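Local atomic coordinates of NUDIX hydrolase (Jonesia denitrificans, PDB entry 4KTB), a protein that probably acts as a Nudix hydrolase, possibly an asymmetric diadenosine tetraphosphate hydrolase, although its substrate has not been established. Residues L74-V79 and G174-L179; V40-V45 and E83-A88; E162-R167 and G188-L193; P111-E116 and L180-A185. All coordinates share one frame; numbering follows the deposited sequence.

Contact 1: residues L74-V79 and G174-L179. With NA (sodium ion), chain E.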
loop_
_atom_site.group_PDB
_atom_site.type_symbol
_atom_site.label_atom_id
_atom_site.label_comp_id
_atom_site.label_asym_id
_atom_site.label_seq_id
_atom_site.Cartn_x
_atom_site.Cartn_y
_atom_site.Cartn_z
ATOM N N LEU A 74 -6.713 -16.342 -12.938
ATOM C CA LEU A 74 -6.021 -16.159 -11.675
ATOM C C LEU A 74 -6.618 -17.103 -10.634
ATOM O O LEU A 74 -7.532 -17.875 -10.918
ATOM C CB LEU A 74 -6.180 -14.714 -11.217
ATOM C CG LEU A 74 -5.651 -13.702 -12.234
ATOM C CD1 LEU A 74 -5.968 -12.274 -11.816
ATOM C CD2 LEU A 74 -4.172 -13.862 -12.356
ATOM N N VAL A 75 -6.108 -17.048 -9.416
ATOM C CA VAL A 75 -6.715 -17.825 -8.353
ATOM C C VAL A 75 -7.724 -16.923 -7.643
ATOM O O VAL A 75 -7.363 -15.884 -7.096
ATOM C CB VAL A 75 -5.648 -18.383 -7.413
ATOM C CG1 VAL A 75 -6.267 -18.899 -6.103
ATOM C CG2 VAL A 75 -4.850 -19.476 -8.137
ATOM N N SER A 76 -8.996 -17.312 -7.684
ATOM C CA SER A 76 -10.073 -16.384 -7.370
ATOM C C SER A 76 -11.291 -17.068 -6.762
ATOM O O SER A 76 -11.685 -18.152 -7.184
ATOM C CB SER A 76 -10.491 -15.640 -8.638
ATOM O OG SER A 76 -11.634 -14.837 -8.414
ATOM N N GLY A 77 -11.896 -16.423 -5.775
ATOM C CA GLY A 77 -13.072 -16.997 -5.166
ATOM C C GLY A 77 -13.598 -16.253 -3.961
ATOM O O GLY A 77 -12.978 -15.322 -3.445
ATOM N N ARG A 78 -14.753 -16.711 -3.508
ATOM C CA ARG A 78 -15.530 -16.058 -2.479
ATOM C C ARG A 78 -14.873 -16.242 -1.121
ATOM O O ARG A 78 -14.177 -17.227 -0.893
ATOM C CB ARG A 78 -16.922 -16.684 -2.481
ATOM C CG ARG A 78 -17.972 -15.939 -1.693
ATOM C CD ARG A 78 -19.340 -16.586 -1.905
ATOM N NE ARG A 78 -19.439 -17.912 -1.293
ATOM C CZ ARG A 78 -19.813 -18.129 -0.034
ATOM N NH1 ARG A 78 -20.119 -17.105 0.756
ATOM N NH2 ARG A 78 -19.877 -19.367 0.440
ATOM N N VAL A 79 -15.065 -15.291 -0.218
ATOM C CA VAL A 79 -14.643 -15.505 1.163
ATOM C C VAL A 79 -15.845 -16.034 1.919
ATOM O O VAL A 79 -16.905 -15.424 1.880
ATOM C CB VAL A 79 -14.173 -14.217 1.830
ATOM C CG1 VAL A 79 -13.896 -14.475 3.318
ATOM C CG2 VAL A 79 -12.914 -13.711 1.161
ATOM N N GLY A 174 -13.626 -11.217 -17.755
ATOM C CA GLY A 174 -14.107 -10.278 -16.770
ATOM C C GLY A 174 -13.086 -9.234 -16.367
ATOM O O GLY A 174 -13.140 -8.712 -15.245
ATOM N N GLY A 175 -12.154 -8.937 -17.269
ATOM C CA GLY A 175 -11.145 -7.925 -17.015
ATOM C C GLY A 175 -9.956 -8.370 -16.182
ATOM O O GLY A 175 -9.139 -7.538 -15.768
ATOM N N GLN A 176 -9.847 -9.672 -15.934
ATOM C CA GLN A 176 -8.718 -10.210 -15.188
ATOM C C GLN A 176 -7.386 -9.972 -15.886
ATOM O O GLN A 176 -6.330 -10.021 -15.254
ATOM C CB GLN A 176 -8.903 -11.696 -14.904
ATOM C CG GLN A 176 -9.953 -11.995 -13.841
ATOM C CD GLN A 176 -9.598 -13.190 -12.972
ATOM O OE1 GLN A 176 -9.668 -13.115 -11.740
ATOM N NE2 GLN A 176 -9.224 -14.300 -13.607
ATOM N N ASP A 177 -7.425 -9.722 -17.191
ATOM C CA ASP A 177 -6.197 -9.375 -17.889
ATOM C C ASP A 177 -5.681 -8.064 -17.324
ATOM O O ASP A 177 -4.485 -7.899 -17.117
ATOM C CB ASP A 177 -6.405 -9.282 -19.398
ATOM C CG ASP A 177 -7.590 -8.439 -19.767
ATOM O OD1 ASP A 177 -8.601 -8.476 -19.036
ATOM O OD2 ASP A 177 -7.521 -7.737 -20.796
HETATM N N MSE A 178 -6.588 -7.139 -17.049
HETATM C CA MSE A 178 -6.194 -5.864 -16.472
HETATM C C MSE A 178 -5.709 -6.018 -15.035
HETATM O O MSE A 178 -4.727 -5.394 -14.626
HETATM C CB MSE A 178 -7.358 -4.886 -16.506
HETATM C CG MSE A 178 -7.055 -3.575 -15.815
HETATM SE SE MSE A 178 -5.434 -2.696 -16.476
HETATM C CE MSE A 178 -5.776 -2.684 -18.410
ATOM N N LEU A 179 -6.410 -6.843 -14.266
ATOM C CA LEU A 179 -6.012 -7.092 -12.884
ATOM C C LEU A 179 -4.604 -7.683 -12.865
ATOM O O LEU A 179 -3.788 -7.360 -11.995
ATOM C CB LEU A 179 -7.005 -8.026 -12.196
ATOM C CG LEU A 179 -6.712 -8.345 -10.731
ATOM C CD1 LEU A 179 -6.579 -7.081 -9.926
ATOM C CD2 LEU A 179 -7.822 -9.216 -10.166
HETATM NA NA NA E . -12.015 -20.194 -8.140
HETATM O O HOH W 1 -10.158 -19.601 -9.481
HETATM O O HOH W 2 -10.905 -21.021 -6.288
HETATM O O HOH W 3 -12.709 -19.258 -10.094
HETATM O O HOH W 4 -11.097 -22.504 -9.538
HETATM O O HOH W 5 -14.169 -20.657 -7.188
#

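Contact 2: residues V40-V45 and E83-A88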
loop_
_atom_site.group_PDB
_atom_site.type_symbol
_atom_site.label_atom_id
_atom_site.label_comp_id
_atom_site.label_asym_id
_atom_site.label_seq_id
_atom_site.Cartn_x
_atom_site.Cartn_y
_atom_site.Cartn_z
ATOM N N VAL A 40 -17.992 -10.767 -1.093
ATOM C CA VAL A 40 -16.570 -10.617 -0.784
ATOM C C VAL A 40 -15.767 -11.738 -1.438
ATOM O O VAL A 40 -16.001 -12.923 -1.188
ATOM C CB VAL A 40 -16.295 -10.618 0.719
ATOM C CG1 VAL A 40 -14.823 -10.391 0.969
ATOM C CG2 VAL A 40 -17.105 -9.529 1.394
ATOM N N TYR A 41 -14.820 -11.340 -2.274
ATOM C CA TYR A 41 -13.995 -12.250 -3.038
ATOM C C TYR A 41 -12.530 -12.005 -2.743
ATOM O O TYR A 41 -12.178 -10.978 -2.193
ATOM C CB TYR A 41 -14.237 -12.018 -4.533
ATOM C CG TYR A 41 -15.228 -12.988 -5.089
ATOM C CD1 TYR A 41 -16.489 -13.093 -4.545
ATOM C CD2 TYR A 41 -14.885 -13.834 -6.125
ATOM C CE1 TYR A 41 -17.401 -14.000 -5.044
ATOM C CE2 TYR A 41 -15.787 -14.743 -6.633
ATOM C CZ TYR A 41 -17.041 -14.819 -6.088
ATOM O OH TYR A 41 -17.943 -15.722 -6.587
ATOM N N VAL A 42 -11.685 -12.959 -3.121
ATOM C CA VAL A 42 -10.245 -12.725 -3.214
ATOM C C VAL A 42 -9.732 -13.119 -4.594
ATOM O O VAL A 42 -10.282 -14.012 -5.240
ATOM C CB VAL A 42 -9.417 -13.509 -2.144
ATOM C CG1 VAL A 42 -9.604 -12.930 -0.738
ATOM C CG2 VAL A 42 -9.753 -14.999 -2.183
ATOM N N ASP A 43 -8.682 -12.431 -5.028
ATOM C CA ASP A 43 -7.900 -12.860 -6.170
ATOM C C ASP A 43 -6.472 -13.002 -5.697
ATOM O O ASP A 43 -5.965 -12.152 -4.953
ATOM C CB ASP A 43 -7.955 -11.836 -7.308
ATOM C CG ASP A 43 -9.261 -11.874 -8.078
ATOM O OD1 ASP A 43 -9.395 -12.724 -8.970
ATOM O OD2 ASP A 43 -10.149 -11.042 -7.803
ATOM N N ALA A 44 -5.840 -14.095 -6.102
ATOM C CA ALA A 44 -4.435 -14.305 -5.808
ATOM C C ALA A 44 -3.715 -14.445 -7.128
ATOM O O ALA A 44 -4.090 -15.279 -7.941
ATOM C CB ALA A 44 -4.254 -15.547 -4.982
ATOM N N VAL A 45 -2.687 -13.629 -7.336
ATOM C CA VAL A 45 -1.812 -13.782 -8.492
ATOM C C VAL A 45 -0.625 -14.654 -8.079
ATOM O O VAL A 45 0.197 -14.249 -7.248
ATOM C CB VAL A 45 -1.344 -12.432 -9.056
ATOM C CG1 VAL A 45 -0.193 -12.630 -10.001
ATOM C CG2 VAL A 45 -2.457 -11.749 -9.801
ATOM N N GLU A 83 -15.048 -16.803 7.675
ATOM C CA GLU A 83 -13.729 -17.218 7.217
ATOM C C GLU A 83 -12.876 -15.968 7.062
ATOM O O GLU A 83 -13.276 -15.048 6.350
ATOM C CB GLU A 83 -13.831 -17.930 5.866
ATOM C CG GLU A 83 -12.533 -17.977 5.064
ATOM C CD GLU A 83 -12.664 -18.797 3.784
ATOM O OE1 GLU A 83 -13.406 -18.381 2.867
ATOM O OE2 GLU A 83 -12.027 -19.866 3.689
ATOM N N ARG A 84 -11.716 -15.911 7.717
ATOM C CA ARG A 84 -10.800 -14.777 7.506
ATOM C C ARG A 84 -10.310 -14.695 6.060
ATOM O O ARG A 84 -10.203 -15.700 5.376
ATOM C CB ARG A 84 -9.582 -14.857 8.420
ATOM C CG ARG A 84 -9.911 -14.793 9.895
ATOM C CD ARG A 84 -8.619 -14.723 10.706
ATOM N NE ARG A 84 -7.677 -15.765 10.296
ATOM C CZ ARG A 84 -6.401 -15.831 10.664
ATOM N NH1 ARG A 84 -5.645 -16.825 10.217
ATOM N NH2 ARG A 84 -5.883 -14.915 11.474
ATOM N N VAL A 85 -10.001 -13.489 5.602
ATOM C CA VAL A 85 -9.555 -13.307 4.225
ATOM C C VAL A 85 -8.278 -14.081 3.931
ATOM O O VAL A 85 -8.199 -14.781 2.931
ATOM C CB VAL A 85 -9.352 -11.808 3.887
ATOM C CG1 VAL A 85 -8.759 -11.639 2.482
ATOM C CG2 VAL A 85 -10.669 -11.074 3.979
ATOM N N ARG A 86 -7.290 -13.967 4.819
ATOM C CA ARG A 86 -6.000 -14.619 4.604
ATOM C C ARG A 86 -6.176 -16.133 4.541
ATOM O O ARG A 86 -5.421 -16.817 3.851
ATOM C CB ARG A 86 -4.975 -14.222 5.681
ATOM C CG ARG A 86 -5.273 -14.725 7.088
ATOM C CD ARG A 86 -4.203 -14.222 8.073
ATOM N NE ARG A 86 -4.076 -12.758 8.051
ATOM C CZ ARG A 86 -3.011 -12.079 7.622
ATOM N NH1 ARG A 86 -3.022 -10.753 7.647
ATOM N NH2 ARG A 86 -1.936 -12.715 7.176
ATOM N N ASP A 87 -7.196 -16.639 5.243
ATOM C CA ASP A 87 -7.536 -18.064 5.244
ATOM C C ASP A 87 -8.242 -18.476 3.950
ATOM O O ASP A 87 -8.030 -19.570 3.438
ATOM C CB ASP A 87 -8.450 -18.411 6.430
ATOM C CG ASP A 87 -7.736 -18.359 7.764
ATOM O OD1 ASP A 87 -6.522 -18.636 7.804
ATOM O OD2 ASP A 87 -8.401 -18.047 8.778
ATOM N N ALA A 88 -9.119 -17.608 3.458
ATOM C CA ALA A 88 -9.704 -17.807 2.134
ATOM C C ALA A 88 -8.596 -17.876 1.089
ATOM O O ALA A 88 -8.699 -18.619 0.120
ATOM C CB ALA A 88 -10.672 -16.690 1.797
#

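Contact 3: residues E162-R167 and G188-L193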
loop_
_atom_site.group_PDB
_atom_site.type_symbol
_atom_site.label_atom_id
_atom_site.label_comp_id
_atom_site.label_asym_id
_atom_site.label_seq_id
_atom_site.Cartn_x
_atom_site.Cartn_y
_atom_site.Cartn_z
ATOM N N GLU A 162 5.709 -12.846 -21.493
ATOM C CA GLU A 162 4.865 -13.930 -21.981
ATOM C C GLU A 162 3.420 -13.740 -21.537
ATOM O O GLU A 162 2.498 -13.805 -22.349
ATOM C CB GLU A 162 5.413 -15.276 -21.498
ATOM C CG GLU A 162 6.707 -15.675 -22.203
ATOM C CD GLU A 162 7.458 -16.777 -21.484
ATOM O OE1 GLU A 162 6.901 -17.352 -20.521
ATOM O OE2 GLU A 162 8.610 -17.067 -21.884
ATOM N N ALA A 163 3.245 -13.487 -20.244
ATOM C CA ALA A 163 1.917 -13.290 -19.658
ATOM C C ALA A 163 1.171 -12.129 -20.303
ATOM O O ALA A 163 -0.050 -12.143 -20.381
ATOM C CB ALA A 163 2.015 -13.092 -18.148
ATOM N N CYS A 164 1.903 -11.119 -20.764
ATOM C CA CYS A 164 1.257 -9.967 -21.388
ATOM C C CYS A 164 1.187 -10.086 -22.903
ATOM O O CYS A 164 0.951 -9.102 -23.596
ATOM C CB CYS A 164 1.922 -8.655 -20.968
ATOM S SG CYS A 164 1.657 -8.269 -19.202
ATOM N N SER A 165 1.379 -11.290 -23.416
ATOM C CA SER A 165 1.142 -11.521 -24.834
ATOM C C SER A 165 -0.341 -11.285 -25.093
ATOM O O SER A 165 -1.189 -11.683 -24.288
ATOM C CB SER A 165 1.507 -12.947 -25.223
ATOM O OG SER A 165 0.365 -13.660 -25.656
ATOM N N PRO A 166 -0.660 -10.622 -26.210
ATOM C CA PRO A 166 -2.037 -10.333 -26.615
ATOM C C PRO A 166 -2.934 -11.549 -26.479
ATOM O O PRO A 166 -3.973 -11.464 -25.820
ATOM C CB PRO A 166 -1.897 -9.979 -28.102
ATOM C CG PRO A 166 -0.492 -10.405 -28.489
ATOM C CD PRO A 166 0.303 -10.227 -27.246
ATOM N N ARG A 167 -2.518 -12.660 -27.083
ATOM C CA ARG A 167 -3.305 -13.881 -27.092
ATOM C C ARG A 167 -3.598 -14.351 -25.687
ATOM O O ARG A 167 -4.696 -14.838 -25.389
ATOM C CB ARG A 167 -2.543 -14.966 -27.826
ATOM C CG ARG A 167 -2.076 -14.542 -29.191
ATOM C CD ARG A 167 -3.256 -14.220 -30.077
ATOM N NE ARG A 167 -2.959 -14.475 -31.484
ATOM C CZ ARG A 167 -3.404 -15.528 -32.163
ATOM N NH1 ARG A 167 -4.185 -16.420 -31.571
ATOM N NH2 ARG A 167 -3.080 -15.685 -33.438
ATOM N N GLY A 188 6.308 -3.966 -10.019
ATOM C CA GLY A 188 7.330 -3.280 -10.781
ATOM C C GLY A 188 7.851 -4.142 -11.912
ATOM O O GLY A 188 9.037 -4.120 -12.227
ATOM N N ARG A 189 6.961 -4.905 -12.531
ATOM C CA ARG A 189 7.369 -5.812 -13.588
ATOM C C ARG A 189 6.374 -5.811 -14.738
ATOM O O ARG A 189 6.246 -6.798 -15.455
ATOM C CB ARG A 189 7.560 -7.224 -13.023
ATOM C CG ARG A 189 8.786 -7.407 -12.129
ATOM C CD ARG A 189 10.005 -7.772 -12.948
ATOM N NE ARG A 189 11.246 -7.661 -12.185
ATOM C CZ ARG A 189 12.285 -6.896 -12.528
ATOM N NH1 ARG A 189 12.253 -6.160 -13.634
ATOM N NH2 ARG A 189 13.366 -6.870 -11.759
ATOM N N LEU A 190 5.659 -4.708 -14.913
ATOM C CA LEU A 190 4.790 -4.587 -16.079
ATOM C C LEU A 190 5.661 -4.346 -17.313
ATOM O O LEU A 190 6.498 -3.458 -17.302
ATOM C CB LEU A 190 3.810 -3.432 -15.900
ATOM C CG LEU A 190 2.799 -3.207 -17.023
ATOM C CD1 LEU A 190 1.757 -4.328 -17.061
ATOM C CD2 LEU A 190 2.141 -1.856 -16.822
ATOM N N PRO A 191 5.483 -5.152 -18.374
ATOM C CA PRO A 191 6.332 -5.036 -19.569
ATOM C C PRO A 191 6.126 -3.763 -20.370
ATOM O O PRO A 191 4.990 -3.325 -20.555
ATOM C CB PRO A 191 5.880 -6.208 -20.443
ATOM C CG PRO A 191 5.254 -7.159 -19.521
ATOM C CD PRO A 191 4.623 -6.343 -18.432
ATOM N N ASP A 192 7.214 -3.190 -20.865
ATOM C CA ASP A 192 7.111 -2.100 -21.810
ATOM C C ASP A 192 6.345 -2.623 -23.023
ATOM O O ASP A 192 5.270 -2.114 -23.369
ATOM C CB ASP A 192 8.510 -1.639 -22.208
ATOM C CG ASP A 192 8.509 -0.307 -22.924
ATOM O OD1 ASP A 192 7.510 0.014 -23.602
ATOM O OD2 ASP A 192 9.517 0.427 -22.809
ATOM N N LEU A 193 6.893 -3.664 -23.645
ATOM C CA LEU A 193 6.220 -4.334 -24.746
ATOM C C LEU A 193 5.931 -5.781 -24.386
ATOM O O LEU A 193 4.962 -6.076 -23.694
ATOM C CB LEU A 193 7.087 -4.269 -25.997
ATOM C CG LEU A 193 7.413 -2.831 -26.380
ATOM C CD1 LEU A 193 8.585 -2.785 -27.344
ATOM C CD2 LEU A 193 6.186 -2.208 -26.989
#

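Contact 4: residues P111-E116 and L180-A185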
loop_
_atom_site.group_PDB
_atom_site.type_symbol
_atom_site.label_atom_id
_atom_site.label_comp_id
_atom_site.label_asym_id
_atom_site.label_seq_id
_atom_site.Cartn_x
_atom_site.Cartn_y
_atom_site.Cartn_z
ATOM N N PRO A 111 -4.480 -5.294 0.310
ATOM C CA PRO A 111 -4.274 -5.867 -1.022
ATOM C C PRO A 111 -3.540 -4.886 -1.894
ATOM O O PRO A 111 -3.407 -3.725 -1.533
ATOM C CB PRO A 111 -5.696 -6.055 -1.545
ATOM C CG PRO A 111 -6.460 -4.939 -0.903
ATOM C CD PRO A 111 -5.845 -4.769 0.482
ATOM N N PHE A 112 -3.066 -5.336 -3.041
ATOM C CA PHE A 112 -2.444 -4.391 -3.928
ATOM C C PHE A 112 -3.518 -3.584 -4.645
ATOM O O PHE A 112 -3.249 -2.502 -5.163
ATOM C CB PHE A 112 -1.477 -5.084 -4.884
ATOM C CG PHE A 112 -2.134 -5.732 -6.063
ATOM C CD1 PHE A 112 -2.409 -5.006 -7.214
ATOM C CD2 PHE A 112 -2.433 -7.078 -6.041
ATOM C CE1 PHE A 112 -2.998 -5.607 -8.302
ATOM C CE2 PHE A 112 -3.020 -7.687 -7.129
ATOM C CZ PHE A 112 -3.303 -6.951 -8.260
ATOM N N THR A 113 -4.739 -4.098 -4.670
ATOM C CA THR A 113 -5.857 -3.342 -5.230
ATOM C C THR A 113 -7.141 -3.989 -4.814
ATOM O O THR A 113 -7.140 -5.032 -4.178
ATOM C CB THR A 113 -5.867 -3.284 -6.784
ATOM O OG1 THR A 113 -6.788 -2.283 -7.211
ATOM C CG2 THR A 113 -6.348 -4.591 -7.365
ATOM N N VAL A 114 -8.236 -3.342 -5.172
ATOM C CA VAL A 114 -9.543 -3.929 -5.039
ATOM C C VAL A 114 -10.182 -3.939 -6.415
ATOM O O VAL A 114 -10.285 -2.909 -7.066
ATOM C CB VAL A 114 -10.407 -3.159 -4.064
ATOM C CG1 VAL A 114 -11.791 -3.768 -4.016
ATOM C CG2 VAL A 114 -9.775 -3.155 -2.669
ATOM N N ALA A 115 -10.585 -5.122 -6.860
ATOM C CA ALA A 115 -11.179 -5.300 -8.183
ATOM C C ALA A 115 -12.682 -5.488 -8.013
ATOM O O ALA A 115 -13.130 -6.458 -7.380
ATOM C CB ALA A 115 -10.589 -6.501 -8.877
ATOM N N GLU A 116 -13.452 -4.577 -8.588
ATOM C CA GLU A 116 -14.876 -4.579 -8.391
ATOM C C GLU A 116 -15.555 -5.088 -9.645
ATOM O O GLU A 116 -15.788 -4.341 -10.589
ATOM C CB GLU A 116 -15.314 -3.172 -8.010
ATOM C CG GLU A 116 -14.475 -2.637 -6.863
ATOM C CD GLU A 116 -14.774 -1.195 -6.478
ATOM O OE1 GLU A 116 -13.824 -0.491 -6.082
ATOM O OE2 GLU A 116 -15.946 -0.765 -6.538
ATOM N N LEU A 180 -4.309 -8.522 -13.852
ATOM C CA LEU A 180 -2.977 -9.086 -13.976
ATOM C C LEU A 180 -1.934 -7.983 -14.222
ATOM O O LEU A 180 -0.846 -7.996 -13.641
ATOM C CB LEU A 180 -2.957 -10.128 -15.091
ATOM C CG LEU A 180 -1.585 -10.572 -15.576
ATOM C CD1 LEU A 180 -0.796 -11.216 -14.446
ATOM C CD2 LEU A 180 -1.747 -11.520 -16.755
ATOM N N LYS A 181 -2.283 -7.021 -15.068
ATOM C CA LYS A 181 -1.387 -5.908 -15.361
ATOM C C LYS A 181 -1.186 -5.014 -14.152
ATOM O O LYS A 181 -0.085 -4.529 -13.894
ATOM C CB LYS A 181 -1.937 -5.074 -16.509
ATOM C CG LYS A 181 -1.924 -5.774 -17.841
ATOM C CD LYS A 181 -2.187 -4.767 -18.934
ATOM C CE LYS A 181 -3.335 -5.216 -19.817
ATOM N NZ LYS A 181 -3.685 -4.211 -20.867
ATOM N N GLN A 182 -2.264 -4.773 -13.429
ATOM C CA GLN A 182 -2.156 -4.057 -12.168
ATOM C C GLN A 182 -1.227 -4.797 -11.217
ATOM O O GLN A 182 -0.467 -4.180 -10.494
ATOM C CB GLN A 182 -3.535 -3.892 -11.526
ATOM C CG GLN A 182 -4.463 -2.978 -12.285
ATOM C CD GLN A 182 -5.856 -2.964 -11.703
ATOM O OE1 GLN A 182 -6.769 -3.599 -12.233
ATOM N NE2 GLN A 182 -6.029 -2.240 -10.596
ATOM N N ALA A 183 -1.278 -6.127 -11.238
ATOM C CA ALA A 183 -0.468 -6.933 -10.325
ATOM C C ALA A 183 1.005 -6.829 -10.695
ATOM O O ALA A 183 1.866 -6.659 -9.828
ATOM C CB ALA A 183 -0.937 -8.394 -10.325
ATOM N N LEU A 184 1.278 -6.913 -11.992
ATOM C CA LEU A 184 2.625 -6.740 -12.514
ATOM C C LEU A 184 3.130 -5.328 -12.288
ATOM O O LEU A 184 4.299 -5.126 -11.963
ATOM C CB LEU A 184 2.647 -7.037 -14.013
ATOM C CG LEU A 184 2.404 -8.499 -14.347
ATOM C CD1 LEU A 184 2.267 -8.665 -15.842
ATOM C CD2 LEU A 184 3.553 -9.343 -13.816
ATOM N N ALA A 185 2.251 -4.353 -12.501
ATOM C CA ALA A 185 2.584 -2.967 -12.226
ATOM C C ALA A 185 2.997 -2.849 -10.761
ATOM O O ALA A 185 4.048 -2.319 -10.458
ATOM C CB ALA A 185 1.419 -2.065 -12.526
HETATM O O HOH W 6 -8.405 -1.989 -9.295
#

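Contact 1: residues L74-V79 and G174-L179
Leu-74 and Gln-176 run past each other in opposite directions, side by side. CG of Leu-74 is anti to its carbonyl carbon (chi1 -58°), which lays the side chain along the end of the glutamine. Leu-74 CD1 lies 3.9 Å from Gln-176 CD. The glutamine chain bends at chi2 (-145°), so its terminal amide turns in beside the leucine. The two ends of this amide are probably interchanged in the model. As deposited, Gln-176 NE2 is 3.3 Å from Leu-74 N; with the amide turned back, this may be a hydrogen bond. The same amide also comes close to Asp-43 OD1. Further along the helix, Leu-179 CD2 lies 3.9 Å from Leu-74 CD1, the same methyl that lies against the glutamine. Together they pack the first turn of helix 176-186 against the entry to strand 75-78, which pairs with strand 39-49. Strand 75-78 leads into helix 85-97, and Gly-77 fits the first glycine of the Nudix box. Gly-175, with positive phi, is the N-cap of helix 176-186. Ser-76 touches Gln-176 only lightly through CB. Its OG makes a weak hydrogen bond to Asp-43. Ser-76 O binds the sodium ion at 2.3 Å; four waters bind it at 2.3-2.4 Å and a fifth lies further off, at 2.9 Å. One of them, water 1, also accepts a hydrogen bond from Ser-76 N at 3.1 Å.

Contact 2: residues V40-V45 and E83-A88
Beside the packing of Val-42 on Val-85, the flat group is the guanidinium of Arg-84. Arg-86 CD lies 3.5 Å above one face, toward the rim. Asp-87 sits at the edge, in plane. Arg-84 grips it side-on with two nitrogens. NE gives a nearly straight bond to Asp-87 OD2 (2.8 Å, 168°), from above the carboxylate plane. NH1 reaches Asp-87 OD1 at 3.1 Å on its syn side, tilted 30° out of that plane. This salt bridge spans the first turn of the helix, where Arg-84 is the N-cap residue.

Across the contact methyl groups meet, and no hydrogen bond joins the segments. The two valines slide past each other in opposite directions, and Val-42 CG1 touches Val-85 CG1 at 3.6 Å. Val-42 CG2 looks to Ala-88 CB more loosely, at 4.4 Å. Glu-83 and Arg-91, which form a salt bridge, match the glutamate and arginine of the Nudix box; the next position holds His-92, where the consensus has glutamate. Helix 85-97 probably corresponds to the Nudix helix. It lies on strand 39-49, with Leu-89 and His-92 extending the packing around Val-42. Val-85 reaches Tyr-138 of strand 133-141, and Val-85 N bonds to Glu-116 of the third subunit.

Contact 3: residues E162-R167 and G188-L193
Cys-164 is the hub of this contact, and Leu-190 and Pro-191 come to it from the C-terminal tail. The tail starts at Gly-188. This residue has positive phi (71°) and closes helix 176-186 in a Schellman motif, with two bonds back into the last turn. Arg-189 follows and turns its side chain elsewhere, forming a salt bridge with Asp-54. Next comes Leu-190. Its CB does not aim at Cys-164, but with CG anti to the backbone N (chi1 -178°) the branch reaches round so that Leu-190 CD1 comes within 4.5 Å of Cys-164 SG. Leu-190 also packs on Met-178 of the second subunit. Pro-191 makes the firmer contact. The sulfur meets the ring at its CD and CG corner, with Cys-164 SG 3.6 Å from Pro-191 CD and 3.8 Å from Pro-191 CG. Cys-164 CB is 3.9 Å from Pro-191 CG, so the cysteine lies along this part of the ring. No hydrogen bond joins the two segments. Beyond the proline the chain runs through Asp-192 to Leu-193, the last residue modelled. Cys-164 lies in the short link between helices 160-163 and 166-170, where Ser-165 caps the second helix by bonding to Ile-168 N. The tail therefore folds back from helix 176-186 onto this link, and Leu-184 of that helix also touches Cys-164.

Contact 4: residues P111-E116 and L180-A185
Phe-112 reaches helix 176-186 at Gln-182 and Ala-183. From CB, the side chain takes the position between its backbone N and carbonyl carbon (chi1 81°), which swings the ring toward the helix. Phe-112 CD1 comes to 3.9 Å from Gln-182 O. Further out, Phe-112 CE1 approaches the backbone obliquely, 3.4 Å from Ala-183 N. Gln-182 CB lies at the ring edge, in its plane. At the tip, Phe-112 CZ meets Ala-183 CB at 3.5 Å, and CE2 touches the same methyl at 3.9 Å. Because Ala-183 ends at CB, the ring lies close to the helix backbone.

Thr-113 and Gln-182 form the polar half. Their side chains cross at about a right angle, and the glutamine is extended beyond CG. A water joins them: it lies 2.7 Å from Thr-113 OG1, accepts a hydrogen bond from Gln-182 NE2 at 2.7 Å, and donates one to Val-114 O at 3.1 Å. It thus ties strand 113-118 of the mixed sheet to helix 176-186. The second subunit is close: Gln-182 NE2 gives a weak bond to its Ala-185. The chemistry is therefore mixed: the ring packs on alanine and helix backbone, while the water bridges polar atoms.

Contacts 1, 2 and 4 meet at the central sheet, while contact 3 lies further out. Contacts 1 and 2 have centres 11 Å apart and share neighbouring strands: Val-75 O lies 2.6 Å from Ala-44 N, a probable hydrogen bond. Both involve parts of the probable Nudix box, and the side chain of Val-42 is about 8 Å from the sodium ion of contact 1. Contacts 1 and 4 lie on the same helix, with centres 9 Å apart; Leu-179 CD1 packs on Phe-112 CZ at 3.7 Å. Contact 3 continues from the end of that helix, through Arg-189 N to Leu-184 O at 2.7 Å. It is about 25 Å from contact 2, centre to centre.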